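Local coordinates for protein response regulator ChrA (PDB 4YN8) that probably binds DNA to regulate transcription, acting as the response regulator of a haem-sensing two-component system, at residues D29-V34 with A109-V114; G47-V52 with A116-R121; V52-M57 with L101-P106. The protein carries 1 engineered substitution. All blocks are in the same frame, centred on the assembly; numbering follows the deposited sequence.

Contact 1. Residues D29-V34 with A109-V114. With MG (magnesium ion), chain I.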
loop_
_atom_site.group_PDB
_atom_site.type_symbol
_atom_site.label_atom_id
_atom_site.label_comp_id
_atom_site.label_asym_id
_atom_site.label_seq_id
_atom_site.Cartn_x
_atom_site.Cartn_y
_atom_site.Cartn_z
ATOM N N ASP A 29 -27.961 -15.843 3.069
ATOM C CA ASP A 29 -28.463 -17.140 2.587
ATOM C C ASP A 29 -27.723 -17.700 1.381
ATOM O O ASP A 29 -27.823 -18.898 1.074
ATOM C CB ASP A 29 -29.954 -17.028 2.224
ATOM C CG ASP A 29 -30.832 -16.748 3.432
ATOM O OD1 ASP A 29 -30.483 -17.197 4.542
ATOM O OD2 ASP A 29 -31.881 -16.080 3.271
ATOM N N ASP A 30 -26.980 -16.848 0.663
ATOM C CA ASP A 30 -26.311 -17.217 -0.566
ATOM C C ASP A 30 -24.788 -17.254 -0.495
ATOM O O ASP A 30 -24.145 -17.354 -1.534
ATOM C CB ASP A 30 -26.746 -16.340 -1.743
ATOM C CG ASP A 30 -26.534 -14.862 -1.512
ATOM O OD1 ASP A 30 -26.332 -14.447 -0.333
ATOM O OD2 ASP A 30 -26.605 -14.103 -2.516
ATOM N N ILE A 31 -24.278 -17.163 0.723
ATOM C CA ILE A 31 -22.865 -17.248 1.009
ATOM C C ILE A 31 -22.585 -18.211 2.134
ATOM O O ILE A 31 -23.177 -18.131 3.233
ATOM C CB ILE A 31 -22.277 -15.850 1.340
ATOM C CG1 ILE A 31 -22.505 -14.882 0.179
ATOM C CG2 ILE A 31 -20.768 -15.988 1.707
ATOM C CD1 ILE A 31 -22.141 -13.435 0.470
ATOM N N THR A 32 -21.579 -19.037 1.933
ATOM C CA THR A 32 -21.130 -19.965 2.942
ATOM C C THR A 32 -19.601 -19.927 3.045
ATOM O O THR A 32 -18.923 -20.131 2.041
ATOM C CB THR A 32 -21.526 -21.423 2.628
ATOM O OG1 THR A 32 -22.944 -21.558 2.630
ATOM C CG2 THR A 32 -21.022 -22.331 3.713
ATOM N N VAL A 33 -19.076 -19.731 4.240
ATOM C CA VAL A 33 -17.629 -19.816 4.449
ATOM C C VAL A 33 -17.280 -21.281 4.636
ATOM O O VAL A 33 -17.648 -21.887 5.670
ATOM C CB VAL A 33 -17.199 -18.980 5.633
ATOM C CG1 VAL A 33 -15.694 -19.108 5.921
ATOM C CG2 VAL A 33 -17.583 -17.533 5.320
ATOM N N VAL A 34 -16.684 -21.863 3.627
ATOM C CA VAL A 34 -16.308 -23.296 3.655
ATOM C C VAL A 34 -14.888 -23.574 4.139
ATOM O O VAL A 34 -14.543 -24.723 4.369
ATOM C CB VAL A 34 -16.510 -23.944 2.286
ATOM C CG1 VAL A 34 -17.952 -23.776 1.828
ATOM C CG2 VAL A 34 -15.541 -23.385 1.286
ATOM N N ALA A 109 -23.022 -4.360 1.327
ATOM C CA ALA A 109 -21.888 -4.085 0.409
ATOM C C ALA A 109 -20.888 -5.230 0.393
ATOM O O ALA A 109 -20.351 -5.565 -0.678
ATOM C CB ALA A 109 -21.191 -2.775 0.750
ATOM N N LEU A 110 -20.665 -5.857 1.527
ATOM C CA LEU A 110 -19.813 -7.046 1.560
ATOM C C LEU A 110 -20.485 -8.183 0.770
ATOM O O LEU A 110 -19.846 -8.821 -0.029
ATOM C CB LEU A 110 -19.522 -7.500 2.980
ATOM C CG LEU A 110 -18.704 -8.770 3.091
ATOM C CD1 LEU A 110 -17.379 -8.642 2.330
ATOM C CD2 LEU A 110 -18.435 -9.018 4.553
ATOM N N HIS A 111 -21.790 -8.395 0.977
ATOM C CA HIS A 111 -22.522 -9.383 0.200
ATOM C C HIS A 111 -22.409 -9.115 -1.277
ATOM O O HIS A 111 -22.078 -9.994 -2.074
ATOM C CB HIS A 111 -24.015 -9.396 0.625
ATOM C CG HIS A 111 -24.886 -10.126 -0.334
ATOM N ND1 HIS A 111 -25.406 -9.519 -1.470
ATOM C CD2 HIS A 111 -25.292 -11.415 -0.377
ATOM C CE1 HIS A 111 -26.068 -10.420 -2.177
ATOM N NE2 HIS A 111 -26.039 -11.564 -1.516
ATOM N N ASP A 112 -22.682 -7.871 -1.687
ATOM C CA ASP A 112 -22.642 -7.538 -3.071
ATOM C C ASP A 112 -21.246 -7.689 -3.688
ATOM O O ASP A 112 -21.135 -8.077 -4.880
ATOM C CB ASP A 112 -23.123 -6.104 -3.264
ATOM C CG ASP A 112 -24.640 -5.961 -2.997
ATOM O OD1 ASP A 112 -25.339 -6.973 -2.675
ATOM O OD2 ASP A 112 -25.142 -4.787 -3.059
ATOM N N ALA A 113 -20.221 -7.352 -2.903
ATOM C CA ALA A 113 -18.808 -7.550 -3.337
ATOM C C ALA A 113 -18.453 -9.025 -3.542
ATOM O O ALA A 113 -17.797 -9.392 -4.523
ATOM C CB ALA A 113 -17.835 -6.903 -2.379
ATOM N N VAL A 114 -18.939 -9.881 -2.657
ATOM C CA VAL A 114 -18.748 -11.321 -2.867
ATOM C C VAL A 114 -19.441 -11.822 -4.117
ATOM O O VAL A 114 -18.860 -12.564 -4.952
ATOM C CB VAL A 114 -19.152 -12.127 -1.634
ATOM C CG1 VAL A 114 -19.100 -13.611 -1.924
ATOM C CG2 VAL A 114 -18.230 -11.773 -0.449
HETATM MG MG MG I . -24.999 -18.552 4.604
HETATM O O HOH W 1 -25.515 -20.076 2.731
HETATM O O HOH W 2 -26.962 -19.187 5.531
#
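The imidazole of H111 and the carboxylate of D30 meet edge to edge, and the rest of the contact is built round that polar pairing. Their planes are only 24° apart, almost in one plane, although the two side chains as wholes run across each other at about a right angle. H111 NE2 donates to D30 OD2 over 2.8 Å, at an N-H...O angle of 156°, using the syn lone pair of the oxygen. The carboxylate gets there because CG of D30 stands between its own backbone N and carbonyl carbon (chi1 57°), which turns the group toward the helix. On the other nitrogen of the ring, ND1 donates to OD1 of D112, the next residue of the helix, also over 2.8 Å; this acceptor lies in the ring plane and is approached on its anti side. With a carboxylate on each nitrogen the imidazole is fixed in rotation, and the two negative groups would be expected to favour its protonated form. Beside this pairing the contact is apolar. I31 sends CD1 obliquely toward the ring, 3.8 Å from CD2 of H111, and the same methyl meets CG1 of V114 tip to tip at 3.9 Å. While its side chain faces the helix, the carbonyl O of I31 binds a magnesium ion at 2.3 Å, a site completed by the carbonyl oxygens of D26 and F28 and by two waters. The ring of F28 also meets that of H111 at an incline. The contact thus joins edge strand 31-37 of the receiver sheet to helix 107-119, with V114 also packing on I6 of strand 6-11, L25 of helix 15-26 and L78 of strand 77-81.

Contact 2. Residues G47-V52 with A116-R121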
loop_
_atom_site.group_PDB
_atom_site.type_symbol
_atom_site.label_atom_id
_atom_site.label_comp_id
_atom_site.label_asym_id
_atom_site.label_seq_id
_atom_site.Cartn_x
_atom_site.Cartn_y
_atom_site.Cartn_z
ATOM N N GLY A 47 -12.982 -26.434 -4.755
ATOM C CA GLY A 47 -14.271 -26.176 -4.136
ATOM C C GLY A 47 -14.486 -24.747 -3.613
ATOM O O GLY A 47 -15.468 -24.486 -2.935
ATOM N N ILE A 48 -13.535 -23.862 -3.886
ATOM C CA ILE A 48 -13.611 -22.458 -3.431
ATOM C C ILE A 48 -14.006 -21.569 -4.565
ATOM O O ILE A 48 -13.306 -21.520 -5.582
ATOM C CB ILE A 48 -12.269 -21.981 -2.909
ATOM C CG1 ILE A 48 -11.737 -22.899 -1.795
ATOM C CG2 ILE A 48 -12.315 -20.493 -2.476
ATOM C CD1 ILE A 48 -12.618 -23.103 -0.605
ATOM N N ASP A 49 -15.128 -20.878 -4.403
ATOM C CA ASP A 49 -15.643 -19.974 -5.460
ATOM C C ASP A 49 -15.005 -18.566 -5.401
ATOM O O ASP A 49 -14.735 -17.966 -6.437
ATOM C CB ASP A 49 -17.134 -19.830 -5.298
ATOM C CG ASP A 49 -17.914 -21.097 -5.640
ATOM O OD1 ASP A 49 -17.515 -21.776 -6.615
ATOM O OD2 ASP A 49 -18.908 -21.397 -4.937
ATOM N N VAL A 50 -14.760 -18.088 -4.183
ATOM C CA VAL A 50 -14.213 -16.747 -3.947
ATOM C C VAL A 50 -13.249 -16.837 -2.757
ATOM O O VAL A 50 -13.595 -17.441 -1.746
ATOM C CB VAL A 50 -15.358 -15.757 -3.612
ATOM C CG1 VAL A 50 -14.767 -14.425 -3.255
ATOM C CG2 VAL A 50 -16.345 -15.576 -4.812
ATOM N N VAL A 51 -12.091 -16.230 -2.887
ATOM C CA VAL A 51 -11.214 -16.025 -1.770
ATOM C C VAL A 51 -11.368 -14.601 -1.247
ATOM O O VAL A 51 -11.242 -13.628 -2.042
ATOM C CB VAL A 51 -9.734 -16.279 -2.142
ATOM C CG1 VAL A 51 -8.811 -15.877 -1.020
ATOM C CG2 VAL A 51 -9.495 -17.727 -2.527
ATOM N N VAL A 52 -11.649 -14.490 0.036
ATOM C CA VAL A 52 -11.777 -13.189 0.688
ATOM C C VAL A 52 -10.587 -13.072 1.624
ATOM O O VAL A 52 -10.446 -13.857 2.561
ATOM C CB VAL A 52 -13.110 -13.069 1.440
ATOM C CG1 VAL A 52 -13.205 -11.752 2.203
ATOM C CG2 VAL A 52 -14.283 -13.235 0.475
ATOM N N ALA A 116 -20.307 -10.059 -6.801
ATOM C CA ALA A 116 -19.627 -9.454 -7.963
ATOM C C ALA A 116 -18.344 -10.167 -8.295
ATOM O O ALA A 116 -18.068 -10.473 -9.431
ATOM C CB ALA A 116 -19.308 -8.012 -7.678
ATOM N N THR A 117 -17.595 -10.505 -7.247
ATOM C CA THR A 117 -16.308 -11.201 -7.409
ATOM C C THR A 117 -16.529 -12.565 -8.024
ATOM O O THR A 117 -15.787 -12.956 -8.928
ATOM C CB THR A 117 -15.589 -11.294 -6.063
ATOM O OG1 THR A 117 -15.347 -9.953 -5.579
ATOM C CG2 THR A 117 -14.209 -11.993 -6.185
ATOM N N PHE A 118 -17.518 -13.272 -7.523
ATOM C CA PHE A 118 -17.907 -14.585 -8.070
ATOM C C PHE A 118 -18.292 -14.510 -9.540
ATOM O O PHE A 118 -17.959 -15.397 -10.316
ATOM C CB PHE A 118 -19.046 -15.138 -7.282
ATOM C CG PHE A 118 -19.519 -16.503 -7.737
ATOM C CD1 PHE A 118 -18.623 -17.555 -7.861
ATOM C CD2 PHE A 118 -20.862 -16.713 -8.001
ATOM C CE1 PHE A 118 -19.049 -18.834 -8.236
ATOM C CE2 PHE A 118 -21.304 -17.987 -8.359
ATOM C CZ PHE A 118 -20.399 -19.046 -8.467
ATOM N N GLU A 119 -19.026 -13.464 -9.908
ATOM C CA GLU A 119 -19.483 -13.277 -11.304
ATOM C C GLU A 119 -18.441 -12.633 -12.200
ATOM O O GLU A 119 -18.660 -12.419 -13.392
ATOM C CB GLU A 119 -20.781 -12.467 -11.318
ATOM C CG GLU A 119 -21.914 -13.097 -10.539
ATOM C CD GLU A 119 -23.200 -12.286 -10.495
ATOM O OE1 GLU A 119 -23.196 -11.093 -10.826
ATOM O OE2 GLU A 119 -24.214 -12.871 -10.047
ATOM N N GLY A 120 -17.290 -12.290 -11.667
ATOM C CA GLY A 120 -16.199 -11.779 -12.465
ATOM C C GLY A 120 -16.376 -10.318 -12.803
ATOM O O GLY A 120 -15.816 -9.867 -13.784
ATOM N N ARG A 121 -17.087 -9.580 -11.963
ATOM C CA ARG A 121 -17.234 -8.134 -12.072
ATOM C C ARG A 121 -16.334 -7.437 -11.063
ATOM O O ARG A 121 -16.257 -7.876 -9.907
ATOM C CB ARG A 121 -18.686 -7.724 -11.851
ATOM C CG ARG A 121 -19.644 -8.332 -12.853
ATOM C CD ARG A 121 -21.073 -7.867 -12.702
ATOM N NE ARG A 121 -21.837 -8.547 -11.641
ATOM C CZ ARG A 121 -22.120 -7.983 -10.475
ATOM N NH1 ARG A 121 -21.700 -6.746 -10.234
ATOM N NH2 ARG A 121 -22.816 -8.627 -9.550
#
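F118 swings its ring out from the helix with CG opposite the backbone N (chi1 -179°), while the carboxylate of D49 turns back beside its own backbone N (chi1 -70°); the two side chains consequently lie alongside each other, with their ends on the same side. CE1 of the ring comes within 3.6 Å of D49 CG, and the carboxylate and ring planes are inclined by 51°. This is van der Waals contact, for the charge of D49 is engaged elsewhere, in a salt bridge to R7. V50 divides its two methyls between neighbouring helix residues: CG2 touches CB of F118 at 3.7 Å, and CG1 meets CG2 of T117 at 3.8 Å. This is the last helix of the CheY-like receiver fold laid against the start of a central parallel strand, here helix 107-119 on strand 50-53. T117 turns its methyl to the strand while its hydroxyl bonds to the carbonyl O of A113 in the preceding turn. Just beyond, G120 closes the helix in a Schellman motif, with R121 N bonded to A116 O at 2.9 Å. R121 then reaches back side-on, placing NE and NH2 on the single oxygen OE1 of E119.

Contact 3. Residues V52-M57 with L101-P106. With MG (magnesium ion), chain F; SO4 (sulfate ion), chain B.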
loop_
_atom_site.group_PDB
_atom_site.type_symbol
_atom_site.label_atom_id
_atom_site.label_comp_id
_atom_site.label_asym_id
_atom_site.label_seq_id
_atom_site.Cartn_x
_atom_site.Cartn_y
_atom_site.Cartn_z
ATOM N N VAL A 52 -11.649 -14.490 0.036
ATOM C CA VAL A 52 -11.777 -13.189 0.688
ATOM C C VAL A 52 -10.587 -13.072 1.624
ATOM O O VAL A 52 -10.446 -13.857 2.561
ATOM C CB VAL A 52 -13.110 -13.069 1.440
ATOM C CG1 VAL A 52 -13.205 -11.752 2.203
ATOM C CG2 VAL A 52 -14.283 -13.235 0.475
ATOM N N THR A 53 -9.719 -12.080 1.385
ATOM C CA THR A 53 -8.454 -12.009 2.125
ATOM C C THR A 53 -8.118 -10.587 2.581
ATOM O O THR A 53 -8.522 -9.668 1.946
ATOM C CB THR A 53 -7.259 -12.546 1.284
ATOM O OG1 THR A 53 -6.060 -12.635 2.122
ATOM C CG2 THR A 53 -6.930 -11.711 0.109
ATOM N N ASP A 54 -7.499 -10.559 3.769
ATOM C CA ASP A 54 -6.681 -9.511 4.390
ATOM C C ASP A 54 -5.428 -9.185 3.584
ATOM O O ASP A 54 -4.983 -10.010 2.775
ATOM C CB ASP A 54 -6.165 -10.270 5.707
ATOM C CG ASP A 54 -5.803 -9.414 6.789
ATOM O OD1 ASP A 54 -6.694 -8.742 7.416
ATOM O OD2 ASP A 54 -4.612 -9.466 7.133
ATOM N N ILE A 55 -4.770 -8.037 3.853
ATOM C CA ILE A 55 -3.465 -7.774 3.287
ATOM C C ILE A 55 -2.324 -8.246 4.216
ATOM O O ILE A 55 -1.503 -9.086 3.823
ATOM C CB ILE A 55 -3.258 -6.267 2.970
ATOM C CG1 ILE A 55 -4.381 -5.729 2.111
ATOM C CG2 ILE A 55 -1.869 -6.038 2.426
ATOM C CD1 ILE A 55 -4.316 -4.222 1.929
ATOM N N GLN A 56 -2.300 -7.748 5.449
ATOM C CA GLN A 56 -1.193 -7.934 6.405
ATOM C C GLN A 56 -1.174 -9.289 7.053
ATOM O O GLN A 56 -1.884 -9.482 7.986
ATOM C CB GLN A 56 -1.385 -6.935 7.560
ATOM C CG GLN A 56 -1.460 -5.511 7.115
ATOM C CD GLN A 56 -1.385 -4.559 8.288
ATOM O OE1 GLN A 56 -2.407 -3.997 8.750
ATOM N NE2 GLN A 56 -0.178 -4.409 8.803
ATOM N N MET A 57 -0.363 -10.232 6.564
ATOM C CA MET A 57 -0.276 -11.556 7.203
ATOM C C MET A 57 1.162 -12.041 7.076
ATOM O O MET A 57 1.787 -11.853 6.033
ATOM C CB MET A 57 -1.151 -12.591 6.475
ATOM C CG MET A 57 -2.580 -12.158 6.390
ATOM S SD MET A 57 -3.750 -13.250 5.568
ATOM C CE MET A 57 -3.138 -13.166 3.913
ATOM N N LEU A 101 -12.649 -3.919 -0.907
ATOM C CA LEU A 101 -13.678 -3.353 -0.017
ATOM C C LEU A 101 -13.082 -3.090 1.329
ATOM O O LEU A 101 -12.108 -3.737 1.722
ATOM C CB LEU A 101 -14.852 -4.330 0.119
ATOM C CG LEU A 101 -16.149 -3.723 0.658
ATOM C CD1 LEU A 101 -16.816 -2.823 -0.350
ATOM C CD2 LEU A 101 -17.107 -4.857 1.096
ATOM N N LEU A 102 -13.623 -2.119 2.066
ATOM C CA LEU A 102 -13.220 -1.969 3.440
ATOM C C LEU A 102 -13.942 -2.918 4.369
ATOM O O LEU A 102 -15.093 -3.233 4.165
ATOM C CB LEU A 102 -13.413 -0.537 3.944
ATOM C CG LEU A 102 -12.639 0.545 3.205
ATOM C CD1 LEU A 102 -12.934 1.908 3.836
ATOM C CD2 LEU A 102 -11.174 0.262 3.219
ATOM N N LYS A 103 -13.269 -3.334 5.426
ATOM C CA LYS A 103 -13.844 -4.339 6.362
ATOM C C LYS A 103 -15.047 -3.873 7.136
ATOM O O LYS A 103 -15.862 -4.708 7.521
ATOM C CB LYS A 103 -12.821 -4.822 7.368
ATOM C CG LYS A 103 -11.690 -5.607 6.767
ATOM C CD LYS A 103 -10.650 -6.062 7.791
ATOM C CE LYS A 103 -9.534 -6.798 7.087
ATOM N NZ LYS A 103 -8.364 -6.781 7.936
ATOM N N ASP A 104 -15.180 -2.570 7.309
ATOM C CA ASP A 104 -16.369 -2.005 7.963
ATOM C C ASP A 104 -17.386 -1.365 7.013
ATOM O O ASP A 104 -18.223 -0.572 7.416
ATOM C CB ASP A 104 -15.911 -1.034 9.033
ATOM C CG ASP A 104 -15.161 0.172 8.464
ATOM O OD1 ASP A 104 -14.966 0.305 7.217
ATOM O OD2 ASP A 104 -14.772 1.031 9.308
ATOM N N ALA A 105 -17.374 -1.752 5.747
ATOM C CA ALA A 105 -18.412 -1.419 4.828
ATOM C C ALA A 105 -19.760 -1.956 5.340
ATOM O O ALA A 105 -19.810 -2.863 6.143
ATOM C CB ALA A 105 -18.151 -1.999 3.446
ATOM N N PRO A 106 -20.837 -1.397 4.860
ATOM C CA PRO A 106 -22.167 -1.976 5.150
ATOM C C PRO A 106 -22.212 -3.477 4.818
ATOM O O PRO A 106 -21.629 -3.912 3.794
ATOM C CB PRO A 106 -23.078 -1.193 4.212
ATOM C CG PRO A 106 -22.368 0.112 3.992
ATOM C CD PRO A 106 -20.933 -0.277 3.902
HETATM MG MG MG F . -5.980 -9.151 9.550
HETATM S S SO4 B . -5.306 -5.127 6.480
HETATM O O1 SO4 B . -6.470 -4.693 7.275
HETATM O O2 SO4 B . -4.249 -4.120 6.595
HETATM O O3 SO4 B . -4.682 -6.423 6.846
HETATM O O4 SO4 B . -5.700 -5.258 5.006
HETATM O O HOH W 3 -5.079 -7.393 9.265
HETATM O O HOH W 4 -4.584 -10.439 8.452
HETATM O O HOH W 5 -7.745 -8.608 10.460
#
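K103 reaches D54 with its terminal amine, NZ lying 2.6 Å from D54 OD1 in a salt-bridged hydrogen bond that meets the oxygen close to the line of the C-O bond. The second segment comes to this point through L101 and L102, the last residues of strand 99-102. K103 follows at once, its chain fully extended beyond CG (chi2 179°, chi3 -178°), and the whole length of the lysine is spent in crossing from the end of strand 99-102 to that of strand 50-53. NZ also donates to O1 of a sulfate ion at 2.9 Å, so the amine bridges carboxylate and anion. After K103 the chain folds through D104 in a type I turn from L102 to A105, and P106 takes the N-cap position of the helix that follows. The same oxygen of D54, OD1, also binds a magnesium ion at 2.3 Å, in a site shared with D12, H14 and two waters. The sulfate, probably from the crystallisation liquor, is held further by the backbone: I55 N donates to O4 and Q56 N to O3, both at 3.1 Å, while T81 and T85 add their hydroxyls. Aspartate at a strand end, magnesium ion and a lysine just after the next strand but one are the hallmark of the response-regulator phosphorylation site; D54 is consistent with the phospho-acceptor, and the sulfate probably resembles a phosphoryl group there.

How the contacts relate
All three contacts belong to the receiver domain and reach one parallel sheet. Contacts 1 and 2 use successive parts of helix 107-119; their centres are 9 Å apart, and they touch through V34 and I48 and through V114 and V50. Contact 3 lies at the ends of strands 50-53 and 99-102, about 13 Å from the centre of contact 1 and 15 Å from that of contact 2. It shares V52 with contact 2, while L101 packs on the helix at L110. Along the chain contacts 1 and 2 cross, with contact 3 nested inside both loops. Strand 50-53 thus links contact 2 to the metal site of contact 3, while contact 1 borders a second magnesium ion.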